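Local coordinates for lipoprotein (Klebsiella pneumoniae subsp. pneumoniae, PDB 4HWM) that is of unknown function but, as a YedD-family lipoprotein, is probably tethered to a bacterial membrane through a lipid at its N-terminus, at residues G49-C54 against G65-R70; A33-D38 against R55-V60. All coordinates share one frame; numbering follows the deposited sequence. Where two conformers were deposited one is given.

Interaction 1: residues G49-C54 against G65-R70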
loop_
_atom_site.group_PDB
_atom_site.type_symbol
_atom_site.label_atom_id
_atom_site.label_comp_id
_atom_site.label_asym_id
_atom_site.label_seq_id
_atom_site.Cartn_x
_atom_site.Cartn_y
_atom_site.Cartn_z
ATOM N N GLY A 49 6.465 4.333 7.803
ATOM C CA GLY A 49 6.646 4.308 6.357
ATOM C C GLY A 49 6.801 2.936 5.751
ATOM O O GLY A 49 7.127 2.836 4.576
ATOM N N ASP A 50 6.552 1.869 6.510
ATOM C CA ASP A 50 6.449 0.545 5.889
ATOM C C ASP A 50 5.075 0.450 5.215
ATOM O O ASP A 50 4.097 1.028 5.681
ATOM C CB ASP A 50 6.621 -0.562 6.886
ATOM C CG ASP A 50 8.020 -0.652 7.428
ATOM O OD1 ASP A 50 8.912 -1.124 6.721
ATOM O OD2 ASP A 50 8.248 -0.221 8.581
ATOM N N THR A 51 5.021 -0.271 4.100
ATOM C CA THR A 51 3.786 -0.420 3.375
ATOM C C THR A 51 3.506 -1.858 3.010
ATOM O O THR A 51 4.398 -2.720 3.050
ATOM C CB THR A 51 3.813 0.407 2.095
ATOM O OG1 THR A 51 4.745 -0.185 1.189
ATOM C CG2 THR A 51 4.158 1.913 2.372
ATOM N N PHE A 52 2.272 -2.090 2.587
ATOM C CA PHE A 52 1.856 -3.412 2.114
ATOM C C PHE A 52 0.771 -3.228 1.087
ATOM O O PHE A 52 -0.272 -2.628 1.393
ATOM C CB PHE A 52 1.329 -4.233 3.296
ATOM C CG PHE A 52 1.254 -5.719 3.049
ATOM C CD1 PHE A 52 2.402 -6.451 2.831
ATOM C CD2 PHE A 52 0.035 -6.376 3.043
ATOM C CE1 PHE A 52 2.329 -7.830 2.662
ATOM C CE2 PHE A 52 -0.042 -7.732 2.845
ATOM C CZ PHE A 52 1.098 -8.455 2.624
ATOM N N ASP A 53 1.028 -3.722 -0.123
ATOM C CA ASP A 53 0.131 -3.546 -1.287
ATOM C C ASP A 53 -0.478 -4.920 -1.534
ATOM O O ASP A 53 0.271 -5.834 -1.873
ATOM C CB ASP A 53 0.976 -3.045 -2.467
ATOM C CG ASP A 53 0.204 -2.917 -3.771
ATOM O OD1 ASP A 53 -0.778 -3.640 -3.979
ATOM O OD2 ASP A 53 0.628 -2.094 -4.594
ATOM N N CYS A 54 -1.792 -5.061 -1.302
ATOM C CA CYS A 54 -2.455 -6.373 -1.349
ATOM C C CYS A 54 -3.644 -6.266 -2.263
ATOM O O CYS A 54 -4.534 -5.461 -2.026
ATOM C CB CYS A 54 -2.872 -6.790 0.059
ATOM S SG CYS A 54 -3.601 -8.412 0.176
ATOM N N GLY A 65 6.515 -2.961 0.994
ATOM C CA GLY A 65 7.248 -1.851 0.413
ATOM C C GLY A 65 7.615 -0.813 1.468
ATOM O O GLY A 65 7.440 -1.040 2.660
ATOM N N LYS A 66 8.108 0.310 0.977
ATOM C CA LYS A 66 8.546 1.422 1.805
ATOM C C LYS A 66 8.155 2.711 1.147
ATOM O O LYS A 66 8.308 2.839 -0.051
ATOM C CB LYS A 66 10.093 1.477 1.898
ATOM C CG LYS A 66 10.734 0.329 2.544
ATOM C CD LYS A 66 12.250 0.408 2.429
ATOM C CE LYS A 66 12.943 -0.787 2.999
ATOM N NZ LYS A 66 14.423 -0.685 2.677
ATOM N N LEU A 67 7.757 3.712 1.927
ATOM C CA LEU A 67 7.588 5.052 1.376
ATOM C C LEU A 67 8.953 5.682 1.112
ATOM O O LEU A 67 9.921 5.440 1.857
ATOM C CB LEU A 67 6.857 5.949 2.344
ATOM C CG LEU A 67 5.432 5.596 2.694
ATOM C CD1 LEU A 67 4.922 6.671 3.676
ATOM C CD2 LEU A 67 4.528 5.482 1.458
HETATM N N MSE A 68 9.009 6.477 0.052
HETATM C CA MSE A 68 10.189 7.262 -0.294
HETATM C C MSE A 68 9.708 8.659 -0.607
HETATM O O MSE A 68 8.655 8.866 -1.216
HETATM C CB MSE A 68 10.880 6.641 -1.505
HETATM C CG MSE A 68 12.129 7.367 -1.984
HETATM SE SE MSE A 68 12.841 6.523 -3.580
HETATM C CE MSE A 68 11.456 7.156 -4.833
ATOM N N ASN A 69 10.494 9.640 -0.157
ATOM C CA ASN A 69 10.279 11.029 -0.497
ATOM C C ASN A 69 11.300 11.360 -1.595
ATOM O O ASN A 69 12.505 11.189 -1.394
ATOM C CB ASN A 69 10.493 11.890 0.752
ATOM C CG ASN A 69 9.813 13.243 0.677
ATOM O OD1 ASN A 69 8.813 13.437 -0.013
ATOM N ND2 ASN A 69 10.347 14.187 1.429
ATOM N N ARG A 70 10.814 11.757 -2.769
ATOM C CA ARG A 70 11.677 12.240 -3.854
ATOM C C ARG A 70 11.132 13.576 -4.318
ATOM O O ARG A 70 10.000 13.660 -4.783
ATOM C CB ARG A 70 11.725 11.244 -5.022
ATOM C CG ARG A 70 12.766 11.588 -6.105
ATOM C CD ARG A 70 13.052 10.398 -7.048
ATOM N NE ARG A 70 11.955 10.124 -7.989
ATOM C CZ ARG A 70 11.856 9.039 -8.768
ATOM N NH1 ARG A 70 12.785 8.080 -8.747
ATOM N NH2 ARG A 70 10.809 8.905 -9.580
HETATM O O HOH W 1 8.433 -2.700 4.580
#
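Gly65 O is gripped from two directions: Thr51 N donates to it at 2.9 Å, and a water donates to the same Gly65 O at 2.7 Å. The backbone donor stands above the carbonyl plane, 57° out of it. The same water gives its other hydrogen to Asp50 OD1, also at 2.7 Å, and so ties this carboxylate to the opposing backbone. With Gly65 N donating to Thr51 O at 3.0 Å, Thr51 and Gly65 form an antiparallel hydrogen-bonded pair; Asp50 and Lys66 are the adjacent non-hydrogen-bonded pair. One residue further, Leu67 N donates to Gly49 O at 2.9 Å, here in the carbonyl plane, and the hydrogen on Lys66 CA makes a CH...O contact with that same Gly49 O, the heavy atoms 3.4 Å apart.

The Thr51 side chain spans the junction. Its OG1 lies between backbone N and carbonyl carbon (chi1 70°), which sets it 3.0 Å from Gly65 C, against a residue with no side chain of its own. OG1 is too poorly angled to bond to Gly65 or Lys66 and instead hydrogen-bonds Asn76. The methyl branch works separately: Thr51 CG2 meets Leu67 CD2 at 3.7 Å, the two side chains crossing obliquely.

The contact is the end of the 50-56/60-70 hairpin far from its turn, where the short strand axes have opened to 122°. Asp50 OD2 forms a salt bridge with Lys14, while Lys66 NZ hydrogen-bonds Tyr9 O and the ammonium makes a cation-pi contact with the Tyr9 ring. Leu67 packs on Val45 and Ile74, from strands 40-45 and 73-78 of the antiparallel barrel, while Phe52 and Cys54 meet helix 108-118, Cys54 through its disulfide to Cys110.

Interaction 2: residues A33-D38 against R55-V60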
loop_
_atom_site.group_PDB
_atom_site.type_symbol
_atom_site.label_atom_id
_atom_site.label_comp_id
_atom_site.label_asym_id
_atom_site.label_seq_id
_atom_site.Cartn_x
_atom_site.Cartn_y
_atom_site.Cartn_z
ATOM N N ALA A 33 -8.810 -0.353 -13.656
ATOM C CA ALA A 33 -7.463 -0.879 -13.790
ATOM C C ALA A 33 -7.340 -2.362 -13.459
ATOM O O ALA A 33 -6.392 -3.016 -13.886
ATOM C CB ALA A 33 -6.484 -0.087 -12.900
HETATM N N MSE A 34 -8.317 -2.896 -12.726
HETATM C CA MSE A 34 -8.228 -4.238 -12.206
HETATM C C MSE A 34 -8.908 -5.247 -13.111
HETATM O O MSE A 34 -9.652 -4.895 -14.028
HETATM C CB MSE A 34 -8.803 -4.255 -10.808
HETATM C CG MSE A 34 -8.007 -3.366 -9.820
HETATM SE SE MSE A 34 -8.429 -3.680 -7.967
HETATM C CE MSE A 34 -7.205 -5.153 -7.637
HETATM N N MSE A 35 -8.662 -6.509 -12.808
HETATM C CA MSE A 35 -9.092 -7.598 -13.672
HETATM C C MSE A 35 -10.613 -7.703 -13.839
HETATM O O MSE A 35 -11.115 -8.101 -14.879
HETATM C CB MSE A 35 -8.464 -8.895 -13.149
HETATM C CG MSE A 35 -8.355 -10.021 -14.097
HETATM SE SE MSE A 35 -7.413 -9.562 -15.724
HETATM C CE MSE A 35 -7.877 -11.201 -16.609
ATOM N N SER A 36 -11.359 -7.328 -12.813
ATOM C CA SER A 36 -12.802 -7.451 -12.802
ATOM C C SER A 36 -13.397 -6.538 -11.723
ATOM O O SER A 36 -12.686 -6.228 -10.761
ATOM C CB SER A 36 -13.167 -8.906 -12.510
ATOM O OG SER A 36 -14.472 -9.204 -13.023
ATOM N N PRO A 37 -14.683 -6.134 -11.856
ATOM C CA PRO A 37 -15.268 -5.210 -10.892
ATOM C C PRO A 37 -15.229 -5.624 -9.423
ATOM O O PRO A 37 -15.173 -4.743 -8.559
ATOM C CB PRO A 37 -16.720 -5.053 -11.366
ATOM C CG PRO A 37 -16.602 -5.227 -12.850
ATOM C CD PRO A 37 -15.577 -6.318 -13.027
ATOM N N ASP A 38 -15.212 -6.912 -9.127
ATOM C CA ASP A 38 -15.161 -7.353 -7.726
ATOM C C ASP A 38 -13.754 -7.428 -7.142
ATOM O O ASP A 38 -13.598 -7.666 -5.940
ATOM C CB ASP A 38 -15.829 -8.708 -7.537
ATOM C CG ASP A 38 -17.323 -8.672 -7.788
ATOM O OD1 ASP A 38 -17.989 -7.619 -7.546
ATOM O OD2 ASP A 38 -17.788 -9.747 -8.205
ATOM N N ARG A 55 -3.652 -7.059 -3.320
ATOM C CA ARG A 55 -4.718 -7.013 -4.313
ATOM C C ARG A 55 -5.281 -8.405 -4.465
ATOM O O ARG A 55 -4.547 -9.365 -4.409
ATOM C CB ARG A 55 -4.174 -6.506 -5.624
ATOM C CG ARG A 55 -3.488 -5.173 -5.440
ATOM C CD ARG A 55 -3.063 -4.589 -6.713
ATOM N NE ARG A 55 -2.048 -3.557 -6.538
ATOM C CZ ARG A 55 -1.675 -2.669 -7.439
ATOM N NH1 ARG A 55 -2.219 -2.655 -8.654
ATOM N NH2 ARG A 55 -0.707 -1.821 -7.132
ATOM N N GLN A 56 -6.583 -8.516 -4.644
ATOM C CA GLN A 56 -7.222 -9.816 -4.638
ATOM C C GLN A 56 -8.408 -9.872 -5.582
ATOM O O GLN A 56 -9.163 -8.908 -5.744
ATOM C CB GLN A 56 -7.687 -10.174 -3.236
ATOM C CG GLN A 56 -8.688 -9.242 -2.629
ATOM C CD GLN A 56 -8.962 -9.581 -1.202
ATOM O OE1 GLN A 56 -9.710 -10.545 -0.915
ATOM N NE2 GLN A 56 -8.399 -8.810 -0.292
ATOM N N TRP A 57 -8.554 -11.031 -6.206
ATOM C CA TRP A 57 -9.794 -11.381 -6.875
ATOM C C TRP A 57 -9.887 -12.907 -6.838
ATOM O O TRP A 57 -10.249 -13.455 -5.809
ATOM C CB TRP A 57 -9.880 -10.765 -8.275
ATOM C CG TRP A 57 -11.173 -11.110 -8.944
ATOM C CD1 TRP A 57 -12.425 -11.101 -8.375
ATOM C CD2 TRP A 57 -11.335 -11.528 -10.282
ATOM N NE1 TRP A 57 -13.358 -11.511 -9.302
ATOM C CE2 TRP A 57 -12.714 -11.790 -10.475
ATOM C CE3 TRP A 57 -10.454 -11.731 -11.341
ATOM C CZ2 TRP A 57 -13.226 -12.215 -11.694
ATOM C CZ3 TRP A 57 -10.956 -12.166 -12.548
ATOM C CH2 TRP A 57 -12.337 -12.418 -12.715
ATOM N N GLN A 58 -9.509 -13.588 -7.910
ATOM C CA GLN A 58 -9.428 -15.046 -7.890
ATOM C C GLN A 58 -8.215 -15.519 -7.100
ATOM O O GLN A 58 -8.234 -16.607 -6.533
ATOM C CB GLN A 58 -9.409 -15.667 -9.296
ATOM C CG GLN A 58 -10.606 -15.325 -10.154
ATOM C CD GLN A 58 -11.891 -15.834 -9.606
ATOM O OE1 GLN A 58 -12.001 -17.011 -9.246
ATOM N NE2 GLN A 58 -12.881 -14.957 -9.517
ATOM N N ARG A 59 -7.160 -14.702 -7.097
ATOM C CA ARG A 59 -5.966 -14.935 -6.315
ATOM C C ARG A 59 -5.558 -13.634 -5.636
ATOM O O ARG A 59 -6.018 -12.565 -6.026
ATOM C CB ARG A 59 -4.819 -15.417 -7.202
ATOM C CG ARG A 59 -5.078 -16.796 -7.802
ATOM C CD ARG A 59 -3.901 -17.277 -8.636
ATOM N NE ARG A 59 -3.746 -16.489 -9.858
ATOM C CZ ARG A 59 -2.647 -16.428 -10.620
ATOM N NH1 ARG A 59 -1.562 -17.123 -10.321
ATOM N NH2 ARG A 59 -2.636 -15.647 -11.696
ATOM N N VAL A 60 -4.703 -13.768 -4.632
ATOM C CA VAL A 60 -4.133 -12.654 -3.896
ATOM C C VAL A 60 -2.700 -12.435 -4.366
ATOM O O VAL A 60 -1.939 -13.397 -4.566
ATOM C CB VAL A 60 -4.129 -12.983 -2.384
ATOM C CG1 VAL A 60 -3.457 -11.902 -1.584
ATOM C CG2 VAL A 60 -5.540 -13.231 -1.873
HETATM O O HOH W 2 -16.278 -11.419 -9.408
#
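Ser36 CB sits over one face of the Trp57 indole, 3.5 Å from the centroid of the six-membered ring and only 15° off its normal, a CH-pi contact. Its closest ring atom is Trp57 CZ2, at 3.4 Å from Ser36 CB. Ser36 OG, anti to the backbone N (chi1 -156°), lies further out, above the rim at Trp57 CZ2, 3.5 Å from it. Met35 adds CG at 3.7 Å from Trp57 CZ3, its chain running at about a right angle to the indole. A water in the indole plane accepts from Trp57 NE1 at 2.9 Å and donates to Asp38 OD2 at 2.6 Å.

Gln58 NE2 lies over the opposite face, toward the rim, so the indole is held between Ser36 and its own sequence neighbour, and Trp57 N donates to Arg59 O across the following turn. Deeper in, Met34 CE approaches Arg55 CB, a contact less certain because Met34 has two conformers; Arg55 itself is anchored by salt bridges to Asp53 and Asp96.

Residues 33-38 belong to the loop between strands 23-26 and 40-45, laid here against the end of strand 50-56 and the turn to strand 60-70. Both segments touch crystal neighbours, so the lattice may influence the exact pose. Direct contact is dispersion and CH-pi packing with the polar link through water, probably holding the loop more by shape than directed bonds.

The two contacts share strand 50-56 and the hairpin it forms with strand 60-70, yet their centres lie about 21 Å apart. Interaction 1 ties the strands together where they part, about 6 Å from the centre of the chain; interaction 2 sits at the turn end, about 15 Å out, where the 33-38 loop lies against the tryptophan. Residues 49-54 run straight on into 55-60 along the chain, and the two contacts also touch through space, where Cys54 SG packs on Val60 CG1 at 3.9 Å. The salt bridge between Asp53 and Arg55 gives a further connection. Backbone pairing dominates the first and side-chain packing the second. No active site is known.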